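Local coordinates for protein aminoacyl-histidine dipeptidase (Vibrio alginolyticus, PDB 3MRU) that binds zinc and probably hydrolyses dipeptides, including aminoacyl-histidine substrates, as a metallopeptidase of the M20C family, at residues 47-51 against 60-64; 106-112 against 463-469. All coordinates share one frame; numbering follows the deposited sequence.

Interaction 1. Residues 47-51 against 60-64; sequences QGFDV and FIKKP
V51 chi1 of 169° puts CG1 anti to the backbone N and so leaves CG2 anti to the carbonyl carbon, the place that chi1 of -69° gives CG1 in I61; these two branches meet. The two side chains lie alongside each other and point the same way, with V51 CG2 3.3 Å from I61 CG1. F49 extends this apolar line. Its CB lies 3.9 Å from I61 CG2, while its ring runs beside the extended chain of K63, where F49 CE1 is 3.7 Å from K63 CD. Lysine suits this place because its methylenes can flank an aromatic ring while the ammonium reaches farther on; K63 NZ is held by the carbonyls of L131 and S133. In the backbone, K62 N donates to D50 O at 3.1 Å in a fairly straight bond, 164° at the hydrogen. One step along, V51 CA lies 3.6 Å from F60 O, a CA-H...O contact next to the non-hydrogen-bonded pair V51 and I61. D50 and K62 point to the other side and are both exposed, which suits a carboxylate and an ammonium, although D50 is poorly ordered. V51 and I61 turn to helix 36-46, touching A44 together, with V41 added by V51 and I40 by I61. Just beyond that helix, G48 completes a Schellman motif, whose positive phi suits glycine, and the chain then enters the strand. Backbone bonds from I61 to V143 and from K63 to I141 join this antiparallel hairpin to the mixed sheet, with strand 50-53 at its margin and helix 36-46 packed on it.

Interaction 2. Residues 106-112 against 463-469; sequences GEWVTAK and PDEKVKI
The indole of W108 stands between K466 and K468, one lysine over each face. K466 lays CG 4.0 Å from the centroid of the six-membered ring, then bends to bring NZ 3.9 Å from that of the five-membered ring, a cation-pi contact 22° off the normal. Its chi1 of 54° sets CG between the backbone N and carbonyl carbon, starting the chain over the indole. On the opposite face, K468 offers CB to the six-membered ring, a CH-pi contact. K468 NZ makes a long salt bridge to E107 OE2, but D470 is its stronger partner. The branched chains of V109 and I469 meet at about a right angle, CG2 to CG1 at 3.7 Å, and both touch W17. Strands 108-111 and 466-468 run antiparallel, V109 and V467 forming a hydrogen-bonded pair. G117 N binds the E465 carboxylate close to the zinc ligand D119. K112 curls back so that NZ lies 2.8 Å from P463 O, nearly in line with that carbonyl, and also bonds A111 O. Lysine thus serves two ways: its methylenes cover an aromatic, and its ammonium, probably charged, binds a pi face, a carboxylate or backbone carbonyls.

In the fold
Interaction 1 closes before interaction 2 opens, and their centres lie 32 Å apart, with nearest atoms about 21 Å from each other. They belong to different sheets: 47-51 and 60-64 belong to a hairpin at the margin of the mixed sheet that also carries H80 on strand 75-80, whereas 106-112 and 463-469 contain the two inner strands, 108-111 and 466-468, of a four-stranded antiparallel sheet. Interaction 2 joins chain regions with 350 residues between them, including the dimerisation region, and so brings early and late parts of the chain into one sheet. It lies near the zinc site: H461 just precedes 463-469, and the E465 side chain is about 5 Å from D119's. Interaction 1 is remote from the metals.

Interaction 1. Residues 47-51 against 60-64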
loop_
_atom_site.group_PDB
_atom_site.type_symbol
_atom_site.label_atom_id
_atom_site.label_comp_id
_atom_site.label_asym_id
_atom_site.label_seq_id
_atom_site.Cartn_x
_atom_site.Cartn_y
_atom_site.Cartn_z
ATOM N N GLN A 47 -24.346 11.472 -25.320
ATOM C CA GLN A 47 -24.048 12.868 -25.040
ATOM C C GLN A 47 -23.095 13.433 -26.093
ATOM O O GLN A 47 -22.768 14.615 -26.074
ATOM C CB GLN A 47 -23.443 13.015 -23.642
ATOM C CG GLN A 47 -24.128 12.201 -22.538
ATOM C CD GLN A 47 -25.480 12.758 -22.107
ATOM O OE1 GLN A 47 -25.660 13.974 -22.017
ATOM N NE2 GLN A 47 -26.435 11.862 -21.820
ATOM N N GLY A 48 -22.648 12.577 -27.006
ATOM C CA GLY A 48 -21.777 12.978 -28.108
ATOM C C GLY A 48 -20.340 13.249 -27.702
ATOM O O GLY A 48 -19.752 14.261 -28.101
ATOM N N PHE A 49 -19.765 12.352 -26.907
ATOM C CA PHE A 49 -18.368 12.497 -26.490
ATOM C C PHE A 49 -17.529 11.590 -27.383
ATOM O O PHE A 49 -18.040 10.588 -27.885
ATOM C CB PHE A 49 -18.211 12.211 -24.990
ATOM C CG PHE A 49 -18.805 13.271 -24.080
ATOM C CD1 PHE A 49 -18.346 14.591 -24.111
ATOM C CD2 PHE A 49 -19.792 12.939 -23.160
ATOM C CE1 PHE A 49 -18.878 15.556 -23.249
ATOM C CE2 PHE A 49 -20.317 13.893 -22.309
ATOM C CZ PHE A 49 -19.860 15.197 -22.351
ATOM N N ASP A 50 -16.275 11.835 -27.622
ATOM C CA ASP A 50 -15.484 10.898 -28.294
ATOM C C ASP A 50 -15.114 10.002 -27.170
ATOM O O ASP A 50 -14.406 10.281 -26.327
ATOM C CB ASP A 50 -14.236 11.509 -28.919
ATOM C CG ASP A 50 -13.654 10.685 -30.117
ATOM O OD1 ASP A 50 -14.292 10.685 -31.172
ATOM O OD2 ASP A 50 -12.549 10.108 -30.040
ATOM N N VAL A 51 -15.641 8.784 -27.257
ATOM C CA VAL A 51 -15.358 7.747 -26.267
ATOM C C VAL A 51 -14.718 6.509 -26.904
ATOM O O VAL A 51 -15.327 5.851 -27.749
ATOM C CB VAL A 51 -16.633 7.324 -25.514
ATOM C CG1 VAL A 51 -16.369 6.077 -24.684
ATOM C CG2 VAL A 51 -17.132 8.461 -24.635
ATOM N N PHE A 60 -11.831 5.919 -21.780
ATOM C CA PHE A 60 -11.289 7.268 -21.971
ATOM C C PHE A 60 -12.372 8.108 -22.626
ATOM O O PHE A 60 -12.954 7.693 -23.627
ATOM C CB PHE A 60 -10.068 7.239 -22.894
ATOM C CG PHE A 60 -8.991 6.291 -22.460
ATOM C CD1 PHE A 60 -9.220 4.920 -22.401
ATOM C CD2 PHE A 60 -7.735 6.766 -22.147
ATOM C CE1 PHE A 60 -8.234 4.057 -22.003
ATOM C CE2 PHE A 60 -6.735 5.904 -21.760
ATOM C CZ PHE A 60 -6.989 4.550 -21.685
ATOM N N ILE A 61 -12.646 9.284 -22.083
ATOM C CA ILE A 61 -13.758 10.066 -22.579
ATOM C C ILE A 61 -13.330 11.512 -22.711
ATOM O O ILE A 61 -12.878 12.129 -21.738
ATOM C CB ILE A 61 -14.973 9.927 -21.648
ATOM C CG1 ILE A 61 -15.545 8.521 -21.732
ATOM C CG2 ILE A 61 -16.046 10.946 -21.991
ATOM C CD1 ILE A 61 -16.480 8.133 -20.585
ATOM N N LYS A 62 -13.468 12.048 -23.918
ATOM C CA LYS A 62 -12.934 13.368 -24.200
ATOM C C LYS A 62 -14.003 14.456 -24.268
ATOM O O LYS A 62 -14.951 14.387 -25.055
ATOM C CB LYS A 62 -12.071 13.344 -25.474
ATOM C CG LYS A 62 -10.906 14.339 -25.427
ATOM C CD LYS A 62 -10.144 14.459 -26.752
ATOM C CE LYS A 62 -9.322 15.772 -26.764
ATOM N NZ LYS A 62 -8.520 16.019 -28.013
ATOM N N LYS A 63 -13.842 15.463 -23.425
ATOM C CA LYS A 63 -14.693 16.627 -23.488
ATOM C C LYS A 63 -13.860 17.877 -23.710
ATOM O O LYS A 63 -12.949 18.156 -22.929
ATOM C CB LYS A 63 -15.511 16.769 -22.217
ATOM C CG LYS A 63 -16.352 18.036 -22.170
ATOM C CD LYS A 63 -17.282 17.976 -20.994
ATOM C CE LYS A 63 -18.132 19.193 -20.889
ATOM N NZ LYS A 63 -18.680 19.229 -19.518
ATOM N N PRO A 64 -14.181 18.635 -24.779
ATOM C CA PRO A 64 -13.485 19.877 -25.100
ATOM C C PRO A 64 -13.811 20.965 -24.090
ATOM O O PRO A 64 -14.859 20.919 -23.440
ATOM C CB PRO A 64 -14.051 20.246 -26.470
ATOM C CG PRO A 64 -15.407 19.646 -26.478
ATOM C CD PRO A 64 -15.251 18.346 -25.756
#

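Interaction 2. Residues 106-112 against 463-469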
loop_
_atom_site.group_PDB
_atom_site.type_symbol
_atom_site.label_atom_id
_atom_site.label_comp_id
_atom_site.label_asym_id
_atom_site.label_seq_id
_atom_site.Cartn_x
_atom_site.Cartn_y
_atom_site.Cartn_z
ATOM N N GLY A 106 -27.919 9.069 9.081
ATOM C CA GLY A 106 -27.263 10.200 9.755
ATOM C C GLY A 106 -26.356 11.067 8.901
ATOM O O GLY A 106 -26.800 11.707 7.970
ATOM N N GLU A 107 -25.074 11.085 9.224
ATOM C CA GLU A 107 -24.102 11.888 8.502
ATOM C C GLU A 107 -23.416 11.037 7.420
ATOM O O GLU A 107 -22.461 11.475 6.759
ATOM C CB GLU A 107 -23.103 12.488 9.510
ATOM C CG GLU A 107 -23.386 12.040 10.989
ATOM C CD GLU A 107 -22.266 12.426 11.978
ATOM O OE1 GLU A 107 -22.066 11.663 12.983
ATOM O OE2 GLU A 107 -21.600 13.478 11.748
ATOM N N TRP A 108 -23.950 9.828 7.237
ATOM C CA TRP A 108 -23.332 8.758 6.442
ATOM C C TRP A 108 -24.275 8.092 5.442
ATOM O O TRP A 108 -25.493 8.087 5.613
ATOM C CB TRP A 108 -22.841 7.654 7.373
ATOM C CG TRP A 108 -21.899 8.141 8.375
ATOM C CD1 TRP A 108 -22.192 8.574 9.627
ATOM C CD2 TRP A 108 -20.491 8.296 8.207
ATOM N NE1 TRP A 108 -21.048 8.980 10.258
ATOM C CE2 TRP A 108 -19.986 8.817 9.406
ATOM C CE3 TRP A 108 -19.600 8.035 7.153
ATOM C CZ2 TRP A 108 -18.631 9.082 9.590
ATOM C CZ3 TRP A 108 -18.258 8.296 7.332
ATOM C CH2 TRP A 108 -17.784 8.814 8.542
ATOM N N VAL A 109 -23.698 7.495 4.410
ATOM C CA VAL A 109 -24.448 6.645 3.511
ATOM C C VAL A 109 -23.707 5.337 3.463
ATOM O O VAL A 109 -22.519 5.314 3.135
ATOM C CB VAL A 109 -24.530 7.248 2.081
ATOM C CG1 VAL A 109 -24.821 6.169 0.997
ATOM C CG2 VAL A 109 -25.568 8.362 2.029
ATOM N N THR A 110 -24.401 4.258 3.816
ATOM C CA THR A 110 -23.832 2.905 3.764
ATOM C C THR A 110 -24.792 1.951 3.028
ATOM O O THR A 110 -25.946 2.298 2.785
ATOM C CB THR A 110 -23.396 2.394 5.203
ATOM O OG1 THR A 110 -22.754 1.107 5.124
ATOM C CG2 THR A 110 -24.577 2.365 6.182
ATOM N N ALA A 111 -24.296 0.784 2.631
ATOM C CA ALA A 111 -25.134 -0.274 2.083
ATOM C C ALA A 111 -25.283 -1.294 3.167
ATOM O O ALA A 111 -24.353 -1.486 3.949
ATOM C CB ALA A 111 -24.451 -0.901 0.905
ATOM N N LYS A 112 -26.416 -1.975 3.248
ATOM C CA LYS A 112 -26.457 -3.002 4.295
ATOM C C LYS A 112 -26.148 -4.446 3.898
ATOM O O LYS A 112 -26.627 -4.977 2.882
ATOM C CB LYS A 112 -27.642 -2.900 5.271
ATOM C CG LYS A 112 -27.196 -3.220 6.738
ATOM C CD LYS A 112 -26.100 -2.230 7.256
ATOM C CE LYS A 112 -24.665 -2.545 6.758
ATOM N NZ LYS A 112 -23.741 -1.342 6.693
ATOM N N PRO A 463 -18.438 -4.658 5.079
ATOM C CA PRO A 463 -19.857 -4.300 5.190
ATOM C C PRO A 463 -20.091 -2.964 5.962
ATOM O O PRO A 463 -21.248 -2.490 6.073
ATOM C CB PRO A 463 -20.416 -5.488 5.982
ATOM C CG PRO A 463 -19.543 -6.642 5.578
ATOM C CD PRO A 463 -18.185 -6.086 5.330
ATOM N N ASP A 464 -19.017 -2.357 6.471
ATOM C CA ASP A 464 -19.151 -1.135 7.253
ATOM C C ASP A 464 -18.800 0.097 6.465
ATOM O O ASP A 464 -18.986 1.222 6.946
ATOM C CB ASP A 464 -18.209 -1.140 8.441
ATOM C CG ASP A 464 -18.333 -2.390 9.262
ATOM O OD1 ASP A 464 -19.481 -2.731 9.624
ATOM O OD2 ASP A 464 -17.286 -3.036 9.536
ATOM N N GLU A 465 -18.306 -0.074 5.243
ATOM C CA GLU A 465 -17.976 1.075 4.399
ATOM C C GLU A 465 -19.065 2.145 4.490
ATOM O O GLU A 465 -20.086 2.057 3.807
ATOM C CB GLU A 465 -17.787 0.636 2.946
ATOM C CG GLU A 465 -17.359 1.757 2.012
ATOM C CD GLU A 465 -17.134 1.277 0.592
ATOM O OE1 GLU A 465 -17.072 2.127 -0.322
ATOM O OE2 GLU A 465 -17.020 0.050 0.388
ATOM N N LYS A 466 -18.842 3.145 5.343
ATOM C CA LYS A 466 -19.753 4.282 5.490
ATOM C C LYS A 466 -19.051 5.548 4.982
ATOM O O LYS A 466 -17.893 5.795 5.324
ATOM C CB LYS A 466 -20.171 4.456 6.950
ATOM C CG LYS A 466 -19.007 4.555 7.922
ATOM C CD LYS A 466 -19.424 4.151 9.327
ATOM C CE LYS A 466 -18.623 4.901 10.377
ATOM N NZ LYS A 466 -19.499 5.695 11.283
ATOM N N VAL A 467 -19.746 6.336 4.161
ATOM C CA VAL A 467 -19.177 7.558 3.582
ATOM C C VAL A 467 -19.865 8.820 4.128
ATOM O O VAL A 467 -21.089 8.858 4.274
ATOM C CB VAL A 467 -19.275 7.554 2.046
ATOM C CG1 VAL A 467 -18.185 8.427 1.443
ATOM C CG2 VAL A 467 -19.186 6.133 1.511
ATOM N N LYS A 468 -19.081 9.854 4.424
ATOM C CA LYS A 468 -19.614 11.026 5.108
ATOM C C LYS A 468 -20.194 11.984 4.051
ATOM O O LYS A 468 -19.456 12.507 3.185
ATOM C CB LYS A 468 -18.528 11.690 5.938
ATOM C CG LYS A 468 -19.049 12.531 7.094
ATOM C CD LYS A 468 -17.881 13.222 7.801
ATOM C CE LYS A 468 -18.195 14.656 8.235
ATOM N NZ LYS A 468 -19.024 14.701 9.481
ATOM N N ILE A 469 -21.511 12.197 4.117
ATOM C CA ILE A 469 -22.249 12.872 3.051
ATOM C C ILE A 469 -21.703 14.276 2.797
ATOM O O ILE A 469 -21.470 14.691 1.657
ATOM C CB ILE A 469 -23.758 12.968 3.391
ATOM C CG1 ILE A 469 -24.417 11.594 3.392
ATOM C CG2 ILE A 469 -24.490 13.851 2.410
ATOM C CD1 ILE A 469 -25.749 11.518 4.139
#